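Local structure of probable M18 family aminopeptidase 1 (Thermotoga maritima, 2GLF) at residues E17-E22 / A257-L262; M24-K29 / V37-R42; I43-G48 / T63-N68; L262-E267 / A442-M447. The protein probably acts as a metal-dependent aminopeptidase of the M18 family, most likely using zinc to release amino acids from the N-termini of peptides. One frame throughout, in Å; residues are numbered along the deposited sequence.

Interaction 1: E17-E22 / A257-L262; sequences EAFSKE and ALRALL
R259 reaches F19 and E22 by folding rather than stretching. Its CG lies anti to the carbonyl carbon (chi1 -70°), and further bends at chi2 and chi3 bring the guanidinium against helix 13-29. F19 has its CG opposite the backbone N (chi1 -167°), a setting that swings the ring in toward the arginine although its first side-chain bond is not aimed there. The leading atom, F19 CE1, sits over one face of the guanidinium near its rim, 3.4 Å from R259 CZ. The two planes are inclined by 43°, so the groups overlap at a slant instead of stacking flat, and R259 CG also approaches the ring, 3.9 Å from F19 CE1.

E22 OE2 lies near the guanidinium edge, somewhat tilted from its plane, and is itself met from above the carboxylate plane. E22, extended beyond CG, offers OE2 alone: R259 NH1 donates to E22 OE2 at 2.9 Å, while R259 NH2 adds a weak bond to E22 OE2 at 3.0 Å. Y255 OH bonds NH1 as well, and Y440 of helix 433-449 stacks on F19.

The result is an ion pair beside an aromatic ring joining two helices: helix 248-263, which lies against strand 270-275 of the mixed sheet, and helix 13-29, met on R259's side, within the layered alpha/beta fold of zinc exopeptidases.

Interaction 2: M24-K29 / V37-R42; sequences MEFMSK and VKEIKR
F26 and E39 make the apolar part of this contact together with I40. E39 CG, anti to the backbone N (chi1 -167°), lies against the phenyl ring, and the bend at chi2 (42°) turns the carboxylate toward K29. E39 CG comes to 3.3 Å from F26 CD1 and equally near CE1, so the aliphatic part of a charged residue serves as hydrocarbon. I40 approaches differently, its CG1 arriving at the ring's edge 3.8 Å from F26 CZ. The ring is also stacked with Y255, while I40 leans on L258, both from helix 248-263, so the pair lies in a three-helix junction.

The ionic part begins where the same glutamate ends. K29, bent at chi3, crosses the E39 side chain at about a right angle and brings its ammonium to the carboxylate from above the plane: K29 NZ donates to E39 OE1 at 3.1 Å. R42 forms a salt bridge to the other oxygen, E39 OE2, one turn along the same helix. K38 adds a long ion pair, its NZ 3.8 Å from E39 OE1. K29 NZ and R42 NE stand 4.3 Å apart, two positive groups drawn together by one carboxylate.

The axes of 24-29 and 37-42 approach to 10.2 Å at 136°, forming a splayed helical hairpin joined by a short turn.

Chemically, then, E39 is a buried acid with hydrocarbon on one flank and three cations round its head, an environment likely to stabilise its negative charge and to tie the two helices by a network instead of a single pair.

Interaction 3: I43-G48 / T63-N68; sequences ILDESG and TVYAVN
Y65 OH gives its proton to D45 OD1 at 2.7 Å, meeting the syn lone pair of that oxygen, and also takes a weak hydrogen bond from K41 NZ. The lysine pairs in turn with D45 OD2, so phenol, carboxylate and ammonium close a small polar triangle. The aspartate meets the ring at its edge, with carboxylate and ring planes 58° apart.

Y65 CG lies between the backbone N and the carbonyl carbon (chi1 69°), and from there the ring passes along L44 in the opposite direction. L44 CD1 is 3.8 Å from Y65 CB, while L44 CB lies 3.9 Å from Y65 CD2. A phenylalanine here is likely to leave D45 OD1 without its phenol donor and K41 NZ without its weak acceptor. Farther on, T63 OG1 donates to G48 O at 3.1 Å, tilted from the carbonyl plane, tying the turn beyond the helix to the residue just ahead of strand 64-67.

The contact thus sets the C-terminal end of helix 33-45 on strand 64-67, which runs between strands 50-51 and 73-77 near one margin of the mixed sheet. L44 also packs on I73 and A75 of strand 73-77 and on L262 of helix 248-263.

Interaction 4: L262-E267 / A442-M447; sequences LSANPE and AYRSLM
R444 lays its guanidinium beneath the backbone carbonyl of S263. The chain, fully extended from CG to NE with CG anti to the backbone N (chi1 174°), runs straight out from helix 433-449, and S263 O sits over one face near the rim, 3.2 Å from R444 CZ. R444 NH2 is equally close, yet the angle is too poor for a hydrogen bond; the carbonyl oxygen instead looks down on the flat cation, a placement that is probably favourable electrostatically. N265 comes to the edge, its ND2 3.7 Å from R444 NH2, with the amide turned 69° from the guanidinium. Lower on the stem, A264 CB rests 4.2 Å from R444 CG.

A second shell supplies the polar bonds. Y440 OH is hydrogen-bonded to both R444 NH1 and S263 OG, linking the two side chains through a third. E448 OE1 receives N265 N and makes a long, weak ion pair with R444 NE, while R77 binds A264 O. A leucine in place of R444 would probably leave Y440 OH without its guanidinium partner and S263 O without the cation lying against it.

Placed in the fold, the contact joins the exit of helix 248-263 to the flank of the C-terminal helix 433-449. A264 and the selenomethionine M447 both pack on I270 of strand 270-275, Y443 lies on A257 and A260 of helix 248-263, and L446 turns to helix 370-382.

Helix 248-263 is the common element of this cluster. It carries one side of interactions 1 and 4, which share L262 and have centres 13 Å apart, and it touches interactions 2 and 3 through L258 and L262. Helix 13-29 serves interactions 1 and 2, and helix 33-45 serves interactions 2 and 3, whose centres are also 13 Å apart. Interactions 2 and 4 do not touch, with nearest atoms about 7 Å apart. Along the chain, interactions 2 and 3 follow one another inside the loop closed by interaction 1, and interaction 4 comes last. N-terminal helices, a central helix and the C-terminal helix are thereby joined into one cluster of helices, several of which rest on the mixed sheet.

Interaction 1: E17-E22 / A257-L262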
# COMPACT_ATOMS: atom_id res chain seq x y z
N GLU A 17 -29.76 -46.17 -16.72
CA GLU A 17 -30.99 -45.46 -16.36
C GLU A 17 -31.68 -46.10 -15.17
O GLU A 17 -32.03 -45.42 -14.20
CB GLU A 17 -31.96 -45.45 -17.55
CG GLU A 17 -31.78 -44.27 -18.46
CD GLU A 17 -31.89 -42.97 -17.70
OE1 GLU A 17 -32.93 -42.76 -17.04
OE2 GLU A 17 -30.94 -42.16 -17.77
N ALA A 18 -31.86 -47.42 -15.24
CA ALA A 18 -32.51 -48.15 -14.16
C ALA A 18 -31.77 -47.92 -12.85
O ALA A 18 -32.38 -47.56 -11.85
CB ALA A 18 -32.54 -49.64 -14.49
N PHE A 19 -30.46 -48.12 -12.88
CA PHE A 19 -29.62 -47.96 -11.70
C PHE A 19 -29.60 -46.54 -11.15
O PHE A 19 -29.47 -46.35 -9.94
CB PHE A 19 -28.19 -48.41 -12.00
CG PHE A 19 -27.36 -48.57 -10.76
CD1 PHE A 19 -27.57 -49.64 -9.90
CD2 PHE A 19 -26.41 -47.61 -10.42
CE1 PHE A 19 -26.86 -49.76 -8.71
CE2 PHE A 19 -25.69 -47.72 -9.23
CZ PHE A 19 -25.92 -48.80 -8.38
N SER A 20 -29.70 -45.55 -12.03
CA SER A 20 -29.68 -44.16 -11.60
C SER A 20 -31.02 -43.84 -10.95
O SER A 20 -31.11 -43.06 -10.00
CB SER A 20 -29.43 -43.22 -12.78
OG SER A 20 -30.54 -43.20 -13.66
N LYS A 21 -32.08 -44.45 -11.48
CA LYS A 21 -33.40 -44.22 -10.92
C LYS A 21 -33.45 -44.78 -9.50
O LYS A 21 -34.08 -44.19 -8.61
CB LYS A 21 -34.48 -44.87 -11.79
CG LYS A 21 -34.92 -43.99 -12.95
CD LYS A 21 -36.25 -44.46 -13.53
CE LYS A 21 -36.91 -43.39 -14.40
NZ LYS A 21 -36.10 -43.01 -15.59
N GLU A 22 -32.78 -45.90 -9.28
CA GLU A 22 -32.74 -46.54 -7.97
C GLU A 22 -31.90 -45.70 -7.00
O GLU A 22 -32.24 -45.57 -5.82
CB GLU A 22 -32.17 -47.94 -8.11
CG GLU A 22 -33.08 -48.88 -8.89
CD GLU A 22 -32.35 -50.07 -9.49
OE1 GLU A 22 -33.03 -50.95 -10.06
OE2 GLU A 22 -31.10 -50.12 -9.40
N ALA A 257 -21.65 -48.94 -3.01
CA ALA A 257 -21.04 -50.00 -2.23
C ALA A 257 -22.12 -50.89 -1.62
O ALA A 257 -21.97 -52.11 -1.56
CB ALA A 257 -20.15 -49.42 -1.15
N LEU A 258 -23.20 -50.27 -1.16
CA LEU A 258 -24.30 -51.02 -0.57
C LEU A 258 -24.84 -51.99 -1.62
O LEU A 258 -25.01 -53.18 -1.36
CB LEU A 258 -25.42 -50.08 -0.15
CG LEU A 258 -26.33 -50.49 1.01
CD1 LEU A 258 -27.68 -49.84 0.81
CD2 LEU A 258 -26.50 -52.00 1.07
N ARG A 259 -25.10 -51.47 -2.82
CA ARG A 259 -25.62 -52.30 -3.90
C ARG A 259 -24.63 -53.39 -4.31
O ARG A 259 -25.04 -54.48 -4.69
CB ARG A 259 -25.98 -51.43 -5.10
CG ARG A 259 -27.21 -50.54 -4.87
CD ARG A 259 -28.47 -51.37 -4.69
NE ARG A 259 -28.77 -52.11 -5.91
CZ ARG A 259 -29.20 -51.54 -7.03
NH1 ARG A 259 -29.38 -50.23 -7.08
NH2 ARG A 259 -29.39 -52.28 -8.11
N ALA A 260 -23.34 -53.09 -4.23
CA ALA A 260 -22.32 -54.07 -4.58
C ALA A 260 -22.33 -55.17 -3.53
O ALA A 260 -22.36 -56.36 -3.85
CB ALA A 260 -20.96 -53.41 -4.64
N LEU A 261 -22.30 -54.77 -2.26
CA LEU A 261 -22.30 -55.71 -1.15
C LEU A 261 -23.43 -56.70 -1.30
O LEU A 261 -23.23 -57.91 -1.13
CB LEU A 261 -22.48 -54.98 0.19
CG LEU A 261 -22.61 -55.88 1.43
CD1 LEU A 261 -21.28 -56.58 1.65
CD2 LEU A 261 -22.99 -55.09 2.66
N LEU A 262 -24.61 -56.19 -1.62
CA LEU A 262 -25.80 -57.02 -1.77
C LEU A 262 -25.83 -57.98 -2.96
O LEU A 262 -26.48 -59.02 -2.88
CB LEU A 262 -27.05 -56.13 -1.82
CG LEU A 262 -27.30 -55.22 -0.61
CD1 LEU A 262 -28.67 -54.59 -0.74
CD2 LEU A 262 -27.21 -56.03 0.68

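Interaction 2: M24-K29 / V37-R42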
# COMPACT_ATOMS: atom_id res chain seq x y z
N MSE A 24 -31.33 -42.37 -7.19
CA MSE A 24 -32.05 -41.15 -6.86
C MSE A 24 -33.14 -41.33 -5.80
O MSE A 24 -33.38 -40.43 -5.00
CB MSE A 24 -32.62 -40.52 -8.13
CG MSE A 24 -31.54 -40.02 -9.08
SE MSE A 24 -32.17 -38.99 -10.60
CE MSE A 24 -32.03 -40.37 -11.97
N GLU A 25 -33.81 -42.48 -5.79
CA GLU A 25 -34.84 -42.73 -4.79
C GLU A 25 -34.17 -42.71 -3.41
O GLU A 25 -34.60 -41.99 -2.51
CB GLU A 25 -35.50 -44.10 -5.02
CG GLU A 25 -36.36 -44.17 -6.26
CD GLU A 25 -37.58 -43.26 -6.19
OE1 GLU A 25 -38.30 -43.14 -7.20
OE2 GLU A 25 -37.81 -42.66 -5.12
N PHE A 26 -33.12 -43.51 -3.27
CA PHE A 26 -32.36 -43.58 -2.03
C PHE A 26 -31.95 -42.17 -1.61
O PHE A 26 -32.12 -41.78 -0.46
CB PHE A 26 -31.11 -44.43 -2.25
CG PHE A 26 -30.22 -44.55 -1.05
CD1 PHE A 26 -30.65 -45.23 0.08
CD2 PHE A 26 -28.94 -44.00 -1.06
CE1 PHE A 26 -29.81 -45.36 1.19
CE2 PHE A 26 -28.09 -44.13 0.04
CZ PHE A 26 -28.53 -44.81 1.17
N MSE A 27 -31.43 -41.42 -2.57
CA MSE A 27 -30.95 -40.06 -2.33
C MSE A 27 -32.01 -39.09 -1.82
O MSE A 27 -31.72 -38.19 -1.03
CB MSE A 27 -30.32 -39.51 -3.61
CG MSE A 27 -29.00 -38.79 -3.39
SE MSE A 27 -27.73 -39.78 -2.29
CE MSE A 27 -28.14 -41.56 -2.90
N SER A 28 -33.25 -39.27 -2.26
CA SER A 28 -34.32 -38.39 -1.80
C SER A 28 -34.68 -38.70 -0.35
O SER A 28 -35.41 -37.95 0.28
CB SER A 28 -35.58 -38.56 -2.66
OG SER A 28 -36.34 -39.67 -2.21
N LYS A 29 -34.16 -39.81 0.17
CA LYS A 29 -34.47 -40.19 1.54
C LYS A 29 -33.27 -40.04 2.49
O LYS A 29 -33.44 -40.03 3.71
CB LYS A 29 -34.98 -41.64 1.57
CG LYS A 29 -36.16 -41.90 0.64
CD LYS A 29 -36.62 -43.36 0.68
CE LYS A 29 -37.26 -43.72 2.01
NZ LYS A 29 -37.64 -45.16 2.11
N VAL A 37 -28.53 -43.90 7.53
CA VAL A 37 -28.42 -45.13 8.29
C VAL A 37 -29.77 -45.85 8.28
O VAL A 37 -29.84 -47.03 7.94
CB VAL A 37 -27.98 -44.87 9.75
CG1 VAL A 37 -28.27 -46.10 10.63
CG2 VAL A 37 -26.48 -44.56 9.79
N LYS A 38 -30.83 -45.14 8.63
CA LYS A 38 -32.17 -45.71 8.65
C LYS A 38 -32.52 -46.37 7.32
O LYS A 38 -33.08 -47.47 7.29
CB LYS A 38 -33.22 -44.64 8.96
CG LYS A 38 -34.64 -45.13 8.75
CD LYS A 38 -35.64 -43.99 8.71
CE LYS A 38 -36.98 -44.46 8.17
NZ LYS A 38 -36.85 -45.05 6.80
N GLU A 39 -32.19 -45.69 6.23
CA GLU A 39 -32.48 -46.20 4.90
C GLU A 39 -31.61 -47.41 4.56
O GLU A 39 -32.05 -48.33 3.88
CB GLU A 39 -32.29 -45.07 3.89
CG GLU A 39 -32.86 -45.35 2.51
CD GLU A 39 -34.22 -46.01 2.56
OE1 GLU A 39 -34.99 -45.74 3.51
OE2 GLU A 39 -34.53 -46.79 1.63
N ILE A 40 -30.37 -47.40 5.05
CA ILE A 40 -29.44 -48.50 4.79
C ILE A 40 -29.83 -49.72 5.61
O ILE A 40 -29.74 -50.85 5.13
CB ILE A 40 -27.98 -48.09 5.12
CG1 ILE A 40 -27.56 -46.93 4.21
CG2 ILE A 40 -27.02 -49.26 4.91
CD1 ILE A 40 -26.19 -46.38 4.53
N LYS A 41 -30.27 -49.50 6.84
CA LYS A 41 -30.67 -50.60 7.69
C LYS A 41 -31.88 -51.29 7.06
O LYS A 41 -31.89 -52.50 6.92
CB LYS A 41 -31.03 -50.11 9.10
CG LYS A 41 -31.39 -51.24 10.06
CD LYS A 41 -31.71 -50.73 11.46
CE LYS A 41 -32.02 -51.88 12.42
NZ LYS A 41 -33.20 -52.67 11.99
N ARG A 42 -32.88 -50.50 6.68
CA ARG A 42 -34.09 -51.03 6.05
C ARG A 42 -33.71 -51.93 4.88
O ARG A 42 -34.17 -53.07 4.80
CB ARG A 42 -34.97 -49.88 5.55
CG ARG A 42 -35.99 -50.30 4.50
CD ARG A 42 -36.68 -49.12 3.89
NE ARG A 42 -37.03 -49.36 2.49
CZ ARG A 42 -36.14 -49.44 1.51
NH1 ARG A 42 -34.84 -49.29 1.77
NH2 ARG A 42 -36.53 -49.68 0.26

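Interaction 3: I43-G48 / T63-N68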
# COMPACT_ATOMS: atom_id res chain seq x y z
N ILE A 43 -32.89 -51.41 3.98
CA ILE A 43 -32.43 -52.16 2.82
C ILE A 43 -31.77 -53.45 3.29
O ILE A 43 -31.95 -54.52 2.69
CB ILE A 43 -31.40 -51.35 2.01
CG1 ILE A 43 -32.11 -50.21 1.28
CG2 ILE A 43 -30.65 -52.26 1.04
CD1 ILE A 43 -31.18 -49.27 0.56
N LEU A 44 -30.99 -53.35 4.37
CA LEU A 44 -30.31 -54.51 4.93
C LEU A 44 -31.27 -55.46 5.64
O LEU A 44 -31.02 -56.66 5.71
CB LEU A 44 -29.21 -54.06 5.90
CG LEU A 44 -27.95 -53.43 5.29
CD1 LEU A 44 -26.99 -53.01 6.40
CD2 LEU A 44 -27.29 -54.43 4.34
N ASP A 45 -32.36 -54.93 6.18
CA ASP A 45 -33.31 -55.79 6.86
C ASP A 45 -33.97 -56.70 5.84
O ASP A 45 -34.27 -57.85 6.14
CB ASP A 45 -34.31 -54.97 7.66
CG ASP A 45 -33.70 -54.39 8.92
OD1 ASP A 45 -32.85 -55.08 9.52
OD2 ASP A 45 -34.07 -53.27 9.31
N GLU A 46 -34.20 -56.18 4.64
CA GLU A 46 -34.71 -57.02 3.56
C GLU A 46 -33.36 -57.66 3.20
O GLU A 46 -32.44 -57.59 4.01
CB GLU A 46 -35.19 -56.18 2.39
CG GLU A 46 -36.11 -55.04 2.75
CD GLU A 46 -36.49 -54.22 1.53
OE1 GLU A 46 -35.58 -53.75 0.82
OE2 GLU A 46 -37.70 -54.04 1.29
N SER A 47 -33.21 -58.25 2.03
CA SER A 47 -31.91 -58.84 1.71
C SER A 47 -31.52 -59.95 2.70
O SER A 47 -30.67 -60.79 2.39
CB SER A 47 -30.82 -57.76 1.72
OG SER A 47 -31.09 -56.75 0.78
N GLY A 48 -32.12 -59.92 3.88
CA GLY A 48 -31.85 -60.94 4.87
C GLY A 48 -30.72 -60.75 5.87
O GLY A 48 -30.10 -61.72 6.29
N THR A 63 -24.43 -62.73 7.66
CA THR A 63 -24.85 -61.61 6.82
C THR A 63 -25.37 -60.63 7.87
O THR A 63 -26.57 -60.40 8.02
CB THR A 63 -25.98 -62.02 5.86
OG1 THR A 63 -27.08 -62.54 6.60
CG2 THR A 63 -25.49 -63.07 4.89
N VAL A 64 -24.42 -60.07 8.62
CA VAL A 64 -24.72 -59.17 9.72
C VAL A 64 -24.41 -57.71 9.49
O VAL A 64 -23.82 -57.33 8.49
CB VAL A 64 -23.94 -59.60 10.96
CG1 VAL A 64 -24.37 -61.00 11.39
CG2 VAL A 64 -22.45 -59.56 10.67
N TYR A 65 -24.81 -56.90 10.46
CA TYR A 65 -24.56 -55.47 10.42
C TYR A 65 -24.66 -54.90 11.82
O TYR A 65 -25.46 -55.36 12.63
CB TYR A 65 -25.54 -54.76 9.49
CG TYR A 65 -26.97 -54.71 9.98
CD1 TYR A 65 -27.33 -53.96 11.09
CD2 TYR A 65 -27.97 -55.43 9.32
CE1 TYR A 65 -28.65 -53.92 11.55
CE2 TYR A 65 -29.30 -55.40 9.76
CZ TYR A 65 -29.63 -54.64 10.88
OH TYR A 65 -30.93 -54.65 11.35
N ALA A 66 -23.84 -53.90 12.11
CA ALA A 66 -23.86 -53.26 13.41
C ALA A 66 -24.11 -51.77 13.20
O ALA A 66 -23.45 -51.13 12.39
CB ALA A 66 -22.53 -53.47 14.10
N VAL A 67 -25.08 -51.23 13.93
CA VAL A 67 -25.40 -49.81 13.85
C VAL A 67 -24.66 -49.19 15.02
O VAL A 67 -24.83 -49.65 16.15
CB VAL A 67 -26.91 -49.57 14.03
CG1 VAL A 67 -27.22 -48.08 13.90
CG2 VAL A 67 -27.68 -50.37 13.00
N ASN A 68 -23.84 -48.18 14.78
CA ASN A 68 -23.11 -47.55 15.88
C ASN A 68 -24.06 -46.80 16.80
O ASN A 68 -24.49 -47.35 17.82
CB ASN A 68 -22.02 -46.61 15.34
CG ASN A 68 -21.13 -46.07 16.45
OD1 ASN A 68 -19.99 -45.66 16.20
ND2 ASN A 68 -21.63 -46.07 17.67

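Interaction 4: L262-E267 / A442-M447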
# COMPACT_ATOMS: atom_id res chain seq x y z
N LEU A 262 -24.61 -56.19 -1.62
CA LEU A 262 -25.80 -57.02 -1.77
C LEU A 262 -25.83 -57.98 -2.96
O LEU A 262 -26.48 -59.02 -2.88
CB LEU A 262 -27.05 -56.13 -1.82
CG LEU A 262 -27.30 -55.22 -0.61
CD1 LEU A 262 -28.67 -54.59 -0.74
CD2 LEU A 262 -27.21 -56.03 0.68
N SER A 263 -25.14 -57.65 -4.04
CA SER A 263 -25.19 -58.51 -5.21
C SER A 263 -23.88 -59.21 -5.56
O SER A 263 -23.75 -59.83 -6.61
CB SER A 263 -25.67 -57.72 -6.42
OG SER A 263 -24.71 -56.74 -6.79
N ALA A 264 -22.91 -59.12 -4.67
CA ALA A 264 -21.64 -59.76 -4.95
C ALA A 264 -21.67 -61.26 -4.65
O ALA A 264 -22.48 -61.73 -3.85
CB ALA A 264 -20.54 -59.08 -4.14
N ASN A 265 -20.80 -62.00 -5.33
CA ASN A 265 -20.65 -63.43 -5.12
C ASN A 265 -19.25 -63.51 -4.52
O ASN A 265 -18.26 -63.69 -5.23
CB ASN A 265 -20.72 -64.17 -6.45
CG ASN A 265 -22.04 -63.97 -7.15
OD1 ASN A 265 -23.09 -64.30 -6.60
ND2 ASN A 265 -22.00 -63.42 -8.36
N PRO A 266 -19.16 -63.33 -3.19
CA PRO A 266 -17.90 -63.36 -2.45
C PRO A 266 -17.15 -64.68 -2.52
O PRO A 266 -17.74 -65.75 -2.67
CB PRO A 266 -18.33 -63.04 -1.02
CG PRO A 266 -19.63 -62.32 -1.20
CD PRO A 266 -20.28 -63.10 -2.28
N GLU A 267 -15.83 -64.59 -2.40
CA GLU A 267 -14.98 -65.77 -2.42
C GLU A 267 -14.21 -65.68 -1.11
O GLU A 267 -13.61 -66.64 -0.65
CB GLU A 267 -14.02 -65.71 -3.61
CG GLU A 267 -13.49 -67.05 -4.05
CD GLU A 267 -12.73 -66.97 -5.36
OE1 GLU A 267 -13.28 -66.39 -6.33
OE2 GLU A 267 -11.59 -67.48 -5.43
N ALA A 442 -17.19 -51.57 -10.40
CA ALA A 442 -15.84 -51.64 -9.85
C ALA A 442 -15.84 -52.19 -8.42
O ALA A 442 -15.10 -53.12 -8.11
CB ALA A 442 -15.19 -50.26 -9.89
N TYR A 443 -16.69 -51.63 -7.57
CA TYR A 443 -16.79 -52.06 -6.18
C TYR A 443 -17.17 -53.53 -6.01
O TYR A 443 -16.65 -54.21 -5.13
CB TYR A 443 -17.82 -51.20 -5.43
CG TYR A 443 -17.35 -49.81 -5.10
CD1 TYR A 443 -18.23 -48.88 -4.53
CD2 TYR A 443 -16.03 -49.41 -5.34
CE1 TYR A 443 -17.81 -47.59 -4.22
CE2 TYR A 443 -15.60 -48.12 -5.03
CZ TYR A 443 -16.50 -47.22 -4.47
OH TYR A 443 -16.10 -45.94 -4.16
N ARG A 444 -18.09 -54.00 -6.84
CA ARG A 444 -18.56 -55.38 -6.78
C ARG A 444 -17.49 -56.36 -7.21
O ARG A 444 -17.24 -57.36 -6.52
CB ARG A 444 -19.79 -55.56 -7.66
CG ARG A 444 -20.27 -56.99 -7.77
CD ARG A 444 -21.49 -57.12 -8.66
NE ARG A 444 -21.82 -58.52 -8.91
CZ ARG A 444 -22.91 -58.93 -9.56
NH1 ARG A 444 -23.78 -58.04 -10.03
NH2 ARG A 444 -23.12 -60.22 -9.74
N SER A 445 -16.87 -56.09 -8.35
CA SER A 445 -15.83 -56.96 -8.86
C SER A 445 -14.55 -56.87 -8.04
O SER A 445 -13.68 -57.73 -8.15
CB SER A 445 -15.57 -56.65 -10.33
OG SER A 445 -15.32 -55.27 -10.52
N LEU A 446 -14.42 -55.84 -7.21
CA LEU A 446 -13.24 -55.71 -6.38
C LEU A 446 -13.41 -56.51 -5.10
O LEU A 446 -12.44 -57.03 -4.54
CB LEU A 446 -12.96 -54.25 -6.04
CG LEU A 446 -12.14 -53.46 -7.07
CD1 LEU A 446 -12.05 -52.02 -6.62
CD2 LEU A 446 -10.74 -54.06 -7.20
N MSE A 447 -14.65 -56.61 -4.63
CA MSE A 447 -14.93 -57.38 -3.42
C MSE A 447 -14.84 -58.85 -3.78
O MSE A 447 -14.41 -59.68 -2.97
CB MSE A 447 -16.34 -57.08 -2.91
CG MSE A 447 -16.60 -55.64 -2.60
SE MSE A 447 -18.46 -55.34 -2.15
CE MSE A 447 -18.25 -54.68 -0.35